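Local coordinates for D-alanyl-D-alanine carboxypeptidase (Penicillin binding protein) family protein (Francisella tularensis subsp. tularensis, PDB 6OSU) that probably removes the terminal D-alanine from peptidoglycan precursor peptides, as a serine-type D-Ala-D-Ala carboxypeptidase of the S11 family, at residues S360-K366 against I410-P414; K218-P222 against S234-K238; F271-M277 against V290-Q295. All coordinates share one frame; numbering follows the deposited sequence.

In the fold
Along the chain, interaction 2 comes first, then interaction 3, then interaction 1, and none touches another. Interactions 1 and 2 lie on opposite sides of the chain's centre, their own centres 58 Å apart; interaction 3 is nearest the middle, with its centre 29 Å from that of interaction 1 and 31 Å from that of interaction 2. Interaction 3 is sheet pairing between strands 274-282 and 288-295 of the peptidase region, close to the predicted substrate-binding Lys278. Interaction 2 closes a disulfide-linked excursion between helices 214-220 and 242-251, and interaction 1 packs two sheets of the C-terminal domain. Only interaction 3 therefore borders the predicted active site; the other two lie away from it.

Interaction 1. Residues S360-K366 against I410-P414; sequences SNQNIYK and IASIP
Ile413 reaches across from strand 411-414 toward Ile364 and the backbone and CB atoms beside it, and its atoms can be followed outward one by one. CB sits 3.9 Å from CD1 of Ile364. The short branch, CG2, approaches that same methyl more closely, with Ile413 CG2 to Ile364 CD1 at 3.7 Å, so the two isoleucines meet tip to tip. The longer branch starts with CG1 opposite the backbone N (chi1 -152°) and runs on extended, which carries CD1 across to residues 362-363. There Ile413 CD1 lies 3.4 Å from the carbonyl O of Asn363 and also touches CB of Gln362.

Ile364 has a second branch in play: its CG2 rests on CB of Ala411 at 3.7 Å. Beyond it the Lys366 side chain crosses Ile410 at about a right angle, with Lys366 CE 3.7 Å from Ile410 CG2. The lysine thus lends its methylenes to the packing, and its end lies beside the carbonyl O of Ile410, where a classic beta bulge sets Ile410 and Ala411 both against Ile401.

At the other end, a water joins the segments: it is 2.7 Å from Ser360 OG and donates to the carbonyl O of Pro414 at 3.0 Å. Ser360 OG also accepts from the backbone N of Gln362, an ST turn that fixes the hydroxyl in place.

The strand axes pass 8.9 Å apart. This is packing between two sheets of the PBP5-type C-terminal domain: strand 364-369 pairs with 328-334, strand 409-417 with 395-403, and Leu333 and Leu399 add to the apolar layer. The chemistry implies a contact resting mainly on apolar side-chain packing, with a water bridge at the Ser360 and Pro414 end.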
# COMPACT_ATOMS: atom_id res chain seq x y z
N SER A 360 -22.36 8.64 -18.82
CA SER A 360 -20.95 8.98 -18.72
C SER A 360 -20.11 7.77 -19.10
O SER A 360 -20.49 6.63 -18.82
CB SER A 360 -20.59 9.46 -17.30
OG SER A 360 -19.18 9.50 -17.12
N ASN A 361 -18.98 8.02 -19.75
CA ASN A 361 -18.07 6.93 -20.09
C ASN A 361 -17.23 6.47 -18.91
O ASN A 361 -16.43 5.54 -19.06
CB ASN A 361 -17.15 7.35 -21.25
CG ASN A 361 -16.40 8.65 -20.97
OD1 ASN A 361 -16.46 9.19 -19.86
ND2 ASN A 361 -15.69 9.15 -21.97
N GLN A 362 -17.40 7.08 -17.74
CA GLN A 362 -16.62 6.75 -16.56
C GLN A 362 -17.43 5.86 -15.62
O GLN A 362 -18.66 5.89 -15.61
CB GLN A 362 -16.20 8.02 -15.82
CG GLN A 362 -15.46 9.03 -16.67
CD GLN A 362 -14.04 8.61 -16.97
OE1 GLN A 362 -13.22 8.49 -16.06
NE2 GLN A 362 -13.75 8.37 -18.24
N ASN A 363 -16.71 5.06 -14.84
CA ASN A 363 -17.34 4.34 -13.75
C ASN A 363 -17.44 5.23 -12.52
O ASN A 363 -16.79 6.28 -12.42
CB ASN A 363 -16.55 3.08 -13.39
CG ASN A 363 -16.53 2.06 -14.51
OD1 ASN A 363 -17.58 1.67 -15.03
ND2 ASN A 363 -15.34 1.61 -14.88
N ILE A 364 -18.27 4.81 -11.57
CA ILE A 364 -18.20 5.28 -10.20
C ILE A 364 -17.97 4.05 -9.34
O ILE A 364 -18.91 3.32 -9.01
CB ILE A 364 -19.46 6.04 -9.76
CG1 ILE A 364 -19.66 7.29 -10.63
CG2 ILE A 364 -19.34 6.46 -8.30
CD1 ILE A 364 -20.82 8.16 -10.17
N TYR A 365 -16.71 3.79 -9.02
CA TYR A 365 -16.30 2.68 -8.17
C TYR A 365 -15.68 3.29 -6.93
O TYR A 365 -14.59 3.87 -7.00
CB TYR A 365 -15.32 1.77 -8.92
CG TYR A 365 -14.93 0.51 -8.19
CD1 TYR A 365 -15.90 -0.42 -7.79
CD2 TYR A 365 -13.60 0.22 -7.91
CE1 TYR A 365 -15.54 -1.58 -7.13
CE2 TYR A 365 -13.24 -0.94 -7.25
CZ TYR A 365 -14.21 -1.83 -6.86
OH TYR A 365 -13.84 -2.98 -6.20
N LYS A 366 -16.38 3.19 -5.80
CA LYS A 366 -16.04 3.97 -4.62
C LYS A 366 -16.00 3.09 -3.37
O LYS A 366 -16.71 2.09 -3.26
CB LYS A 366 -17.06 5.11 -4.42
CG LYS A 366 -16.57 6.25 -3.54
CD LYS A 366 -17.61 7.36 -3.44
CE LYS A 366 -17.36 8.27 -2.23
NZ LYS A 366 -16.27 9.26 -2.47
N ILE A 410 -22.64 11.48 -2.07
CA ILE A 410 -21.53 10.55 -1.88
C ILE A 410 -20.57 10.60 -3.06
O ILE A 410 -19.35 10.64 -2.88
CB ILE A 410 -22.08 9.13 -1.65
CG1 ILE A 410 -22.83 9.06 -0.31
CG2 ILE A 410 -20.97 8.09 -1.71
CD1 ILE A 410 -22.13 9.79 0.82
N ALA A 411 -21.11 10.60 -4.27
CA ALA A 411 -20.31 10.67 -5.49
C ALA A 411 -21.02 11.59 -6.47
O ALA A 411 -22.24 11.73 -6.45
CB ALA A 411 -20.10 9.29 -6.11
N SER A 412 -20.23 12.21 -7.35
CA SER A 412 -20.76 13.10 -8.37
C SER A 412 -19.88 12.99 -9.61
O SER A 412 -18.65 13.08 -9.50
CB SER A 412 -20.81 14.55 -7.88
OG SER A 412 -21.32 15.41 -8.88
N ILE A 413 -20.51 12.80 -10.77
CA ILE A 413 -19.75 12.64 -12.00
C ILE A 413 -20.47 13.37 -13.13
O ILE A 413 -21.71 13.29 -13.24
CB ILE A 413 -19.52 11.14 -12.31
CG1 ILE A 413 -18.24 10.94 -13.11
CG2 ILE A 413 -20.70 10.51 -13.03
CD1 ILE A 413 -17.73 9.52 -13.06
N PRO A 414 -19.77 14.15 -13.94
CA PRO A 414 -20.43 14.87 -15.04
C PRO A 414 -21.02 13.90 -16.05
O PRO A 414 -20.42 12.87 -16.39
CB PRO A 414 -19.32 15.72 -15.65
CG PRO A 414 -18.04 15.13 -15.15
CD PRO A 414 -18.36 14.55 -13.80
O HOH W 1 -17.71 11.63 -16.30

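Interaction 2. Residues K218-P222 against S234-K238; sequences KQCLP and SYTVK
Thr236 donates its backbone N-H to the carbonyl O of Cys220, the one clear hydrogen bond between the segments. From Thr236 N to Cys220 O is 3.1 Å, the bond is nearly straight at 172°, and the donor comes almost head-on to the carbonyl. Around it the side chains close in. Val237 turns CG2 to the side of its own backbone N, with CG1 opposite that N (chi1 179°), and CG2 thereby drops against the last turn of the helix: Val237 CG2 is 3.1 Å from the carbonyl O of Gln219, a tight contact, and it touches Cys220 O as well. The same methyl meets Leu221 CD1 at 4.0 Å, where the leucine and valine side chains cross at about a right angle. Close by, Thr236 CG2 packs on CB of Leu221 at 3.5 Å.

Here the C-terminal end of helix 214-220 meets a loop that returns after strand 231-233. Leu221 is the first residue past the helical geometry, with a positive phi of 53°, and the chain then runs through the short strands 223-224 and 231-233 before coming back at Ser234. Pro222 follows the bend and lays its ring beside the carbonyl O of Ser234, with Pro222 CB to Ser234 O at 3.5 Å.

Further out, helix 242-251 and the residue after it contact both segments. Cys220 SG is joined by a disulfide to Cys248, which ties the end of helix 214-220 to it, and Gln219 OE1 accepts from Lys247 NZ. The loop has its own contacts: Ser234 OG bonds to the carbonyl O of Phe252, while the Tyr235 side chain lies against Lys245, Cys248 and Asn249.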
# COMPACT_ATOMS: atom_id res chain seq x y z
N LYS A 218 13.26 -24.94 9.62
CA LYS A 218 12.34 -25.66 10.49
C LYS A 218 12.38 -27.17 10.26
O LYS A 218 11.99 -27.93 11.15
CB LYS A 218 10.92 -25.13 10.32
CG LYS A 218 10.72 -23.71 10.83
CD LYS A 218 9.35 -23.16 10.43
CE LYS A 218 9.22 -21.66 10.73
NZ LYS A 218 8.80 -21.38 12.13
N GLN A 219 12.82 -27.61 9.08
CA GLN A 219 13.01 -29.04 8.85
C GLN A 219 14.21 -29.57 9.63
O GLN A 219 14.12 -30.60 10.30
CB GLN A 219 13.20 -29.32 7.36
CG GLN A 219 12.00 -29.01 6.49
CD GLN A 219 12.25 -29.37 5.04
OE1 GLN A 219 13.08 -30.22 4.73
NE2 GLN A 219 11.53 -28.71 4.13
N CYS A 220 15.34 -28.88 9.54
CA CYS A 220 16.56 -29.35 10.19
C CYS A 220 16.64 -28.89 11.64
O CYS A 220 17.10 -29.65 12.50
CB CYS A 220 17.79 -28.87 9.41
SG CYS A 220 17.80 -29.33 7.67
N LEU A 221 16.20 -27.67 11.91
CA LEU A 221 16.35 -27.02 13.21
C LEU A 221 17.81 -27.04 13.63
O LEU A 221 18.17 -27.74 14.58
CB LEU A 221 15.47 -27.70 14.27
CG LEU A 221 13.96 -27.49 14.13
CD1 LEU A 221 13.19 -28.55 14.91
CD2 LEU A 221 13.57 -26.10 14.60
N PRO A 222 18.68 -26.30 12.95
CA PRO A 222 20.11 -26.35 13.28
C PRO A 222 20.38 -25.73 14.64
O PRO A 222 19.58 -24.98 15.20
CB PRO A 222 20.77 -25.52 12.17
CG PRO A 222 19.72 -25.39 11.10
CD PRO A 222 18.42 -25.38 11.83
N SER A 234 24.36 -29.34 12.51
CA SER A 234 23.61 -29.16 11.27
C SER A 234 22.14 -29.50 11.47
O SER A 234 21.26 -28.75 11.04
CB SER A 234 24.21 -30.02 10.15
OG SER A 234 25.35 -29.40 9.58
N TYR A 235 21.86 -30.63 12.12
CA TYR A 235 20.49 -31.03 12.41
C TYR A 235 20.34 -31.33 13.90
O TYR A 235 21.26 -31.83 14.55
CB TYR A 235 20.07 -32.26 11.58
CG TYR A 235 21.11 -33.37 11.52
CD1 TYR A 235 21.34 -34.19 12.62
CD2 TYR A 235 21.84 -33.60 10.36
CE1 TYR A 235 22.28 -35.21 12.57
CE2 TYR A 235 22.78 -34.61 10.30
CZ TYR A 235 23.00 -35.41 11.41
OH TYR A 235 23.93 -36.42 11.35
N THR A 236 19.15 -31.01 14.43
CA THR A 236 18.78 -31.37 15.78
C THR A 236 17.60 -32.33 15.83
O THR A 236 17.31 -32.87 16.91
CB THR A 236 18.45 -30.11 16.61
OG1 THR A 236 18.92 -30.26 17.95
CG2 THR A 236 16.95 -29.83 16.63
N VAL A 237 16.93 -32.59 14.70
CA VAL A 237 15.76 -33.45 14.69
C VAL A 237 16.18 -34.89 14.95
O VAL A 237 17.22 -35.35 14.48
CB VAL A 237 15.02 -33.30 13.34
CG1 VAL A 237 13.80 -34.22 13.28
CG2 VAL A 237 14.61 -31.86 13.14
N LYS A 238 15.35 -35.61 15.71
CA LYS A 238 15.72 -36.96 16.14
C LYS A 238 15.69 -37.95 14.99
O LYS A 238 16.60 -38.78 14.85
CB LYS A 238 14.82 -37.42 17.28
CG LYS A 238 15.13 -36.78 18.63
CD LYS A 238 16.64 -36.66 18.83
CE LYS A 238 17.00 -36.62 20.31
NZ LYS A 238 16.08 -35.73 21.07

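Interaction 3. Residues F271-M277 against V290-Q295; sequences FDGADGM and VSSAKQ
Gly273 offers its carbonyl O to the backbone N of Lys294, the straightest of the hydrogen bonds between these segments at 170° and 3.0 Å from Gly273 O to Lys294 N, with the donor 44° out of the carbonyl plane. The hairpin is antiparallel, at the edge of the five-stranded beta-lactamase-clan sheet. The next rung runs from Asp275 N to Ser292 O, 3.1 Å. Weaker bonds follow, Ser292 N to Gly276 O and Met277 N to Val290 O, the latter short at 2.8 Å but bent; the peptide bond before Met277 is modelled cis. Asp275 and Gly276 both face Ser292, a classic beta bulge that shifts the register by one residue.

At the open end of the hairpin a type II turn from Phe271 to Ala274 leads into the strand, and the extended side chain of Gln295 reaches back to give a weak bond from NE2 to the carbonyl O of Asp272.

The Asp275 carboxylate turns back toward the other strand, its CG lying between the backbone N and the carbonyl carbon (chi1 47°). OD2 comes near the acceptor Ser292 O without bonding to it; Arg299, by a salt bridge to OD1, and Tyr194, by a hydrogen bond to OD2, hold the group. Arg299 also bonds Ser292 OG.

Met277 and Val290 lie side by side and point the same way, next to the predicted substrate-binding Lys278 and against helix 176-189. On the face of Ala274 and Ala293, the Phe271 ring, backed by helix 310-327, meets the alanine methyl obliquely, with Phe271 CE2 3.6 Å from Ala293 CB.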
# COMPACT_ATOMS: atom_id res chain seq x y z
N PHE A 271 -1.48 -9.19 13.01
CA PHE A 271 -2.67 -8.76 12.28
C PHE A 271 -3.00 -9.78 11.19
O PHE A 271 -2.16 -10.07 10.33
CB PHE A 271 -2.46 -7.37 11.68
CG PHE A 271 -3.74 -6.68 11.28
CD1 PHE A 271 -4.33 -5.77 12.14
CD2 PHE A 271 -4.33 -6.94 10.06
CE1 PHE A 271 -5.50 -5.12 11.78
CE2 PHE A 271 -5.50 -6.30 9.69
CZ PHE A 271 -6.09 -5.39 10.55
N ASP A 272 -4.22 -10.30 11.22
CA ASP A 272 -4.64 -11.29 10.24
C ASP A 272 -4.79 -10.65 8.87
O ASP A 272 -5.52 -9.67 8.70
CB ASP A 272 -5.97 -11.93 10.66
CG ASP A 272 -6.09 -13.37 10.20
OD1 ASP A 272 -5.70 -14.27 10.97
OD2 ASP A 272 -6.58 -13.60 9.07
N GLY A 273 -4.08 -11.20 7.88
CA GLY A 273 -4.16 -10.71 6.52
C GLY A 273 -3.16 -9.62 6.17
O GLY A 273 -3.19 -9.13 5.03
N ALA A 274 -2.29 -9.23 7.09
CA ALA A 274 -1.28 -8.23 6.80
C ALA A 274 -0.12 -8.86 6.04
O ALA A 274 0.42 -9.89 6.46
CB ALA A 274 -0.78 -7.59 8.10
N ASP A 275 0.27 -8.23 4.93
CA ASP A 275 1.39 -8.73 4.14
C ASP A 275 2.44 -7.66 3.86
O ASP A 275 3.34 -7.89 3.04
CB ASP A 275 0.90 -9.33 2.81
CG ASP A 275 -0.10 -8.44 2.10
OD1 ASP A 275 -0.97 -8.99 1.38
OD2 ASP A 275 -0.04 -7.21 2.26
N GLY A 276 2.36 -6.50 4.51
CA GLY A 276 3.32 -5.44 4.29
C GLY A 276 3.24 -4.41 5.39
O GLY A 276 2.36 -4.47 6.26
N MET A 277 4.16 -3.45 5.35
CA MET A 277 5.14 -3.34 4.28
C MET A 277 6.54 -3.05 4.84
O MET A 277 7.45 -3.87 4.70
CB MET A 277 4.73 -2.24 3.29
CG MET A 277 5.59 -2.14 2.04
SD MET A 277 4.95 -0.98 0.80
CE MET A 277 5.92 -1.43 -0.63
N VAL A 290 4.56 1.86 7.04
CA VAL A 290 3.69 1.66 5.89
C VAL A 290 3.23 0.21 5.94
O VAL A 290 4.05 -0.71 5.91
CB VAL A 290 4.40 1.97 4.57
CG1 VAL A 290 3.50 1.65 3.38
CG2 VAL A 290 4.85 3.44 4.53
N SER A 291 1.92 -0.00 6.05
CA SER A 291 1.38 -1.34 6.21
C SER A 291 0.20 -1.54 5.25
O SER A 291 -0.45 -0.58 4.83
CB SER A 291 0.93 -1.61 7.65
OG SER A 291 -0.14 -0.75 8.00
N SER A 292 -0.05 -2.80 4.92
CA SER A 292 -1.16 -3.16 4.06
C SER A 292 -1.75 -4.48 4.53
O SER A 292 -1.02 -5.40 4.90
CB SER A 292 -0.72 -3.28 2.59
OG SER A 292 -1.84 -3.40 1.74
N ALA A 293 -3.08 -4.56 4.51
CA ALA A 293 -3.78 -5.77 4.93
C ALA A 293 -4.91 -6.04 3.95
O ALA A 293 -5.59 -5.12 3.50
CB ALA A 293 -4.33 -5.64 6.36
N LYS A 294 -5.11 -7.32 3.63
CA LYS A 294 -6.14 -7.76 2.70
C LYS A 294 -7.05 -8.75 3.41
O LYS A 294 -6.58 -9.66 4.09
CB LYS A 294 -5.51 -8.39 1.46
CG LYS A 294 -6.51 -8.74 0.36
CD LYS A 294 -5.80 -9.19 -0.90
CE LYS A 294 -6.77 -9.31 -2.07
NZ LYS A 294 -6.11 -9.76 -3.33
N GLN A 295 -8.36 -8.56 3.25
CA GLN A 295 -9.34 -9.49 3.82
C GLN A 295 -10.53 -9.56 2.88
O GLN A 295 -11.27 -8.59 2.74
CB GLN A 295 -9.77 -9.06 5.22
CG GLN A 295 -8.91 -9.65 6.32
CD GLN A 295 -9.28 -9.13 7.70
OE1 GLN A 295 -10.21 -8.34 7.85
NE2 GLN A 295 -8.54 -9.57 8.71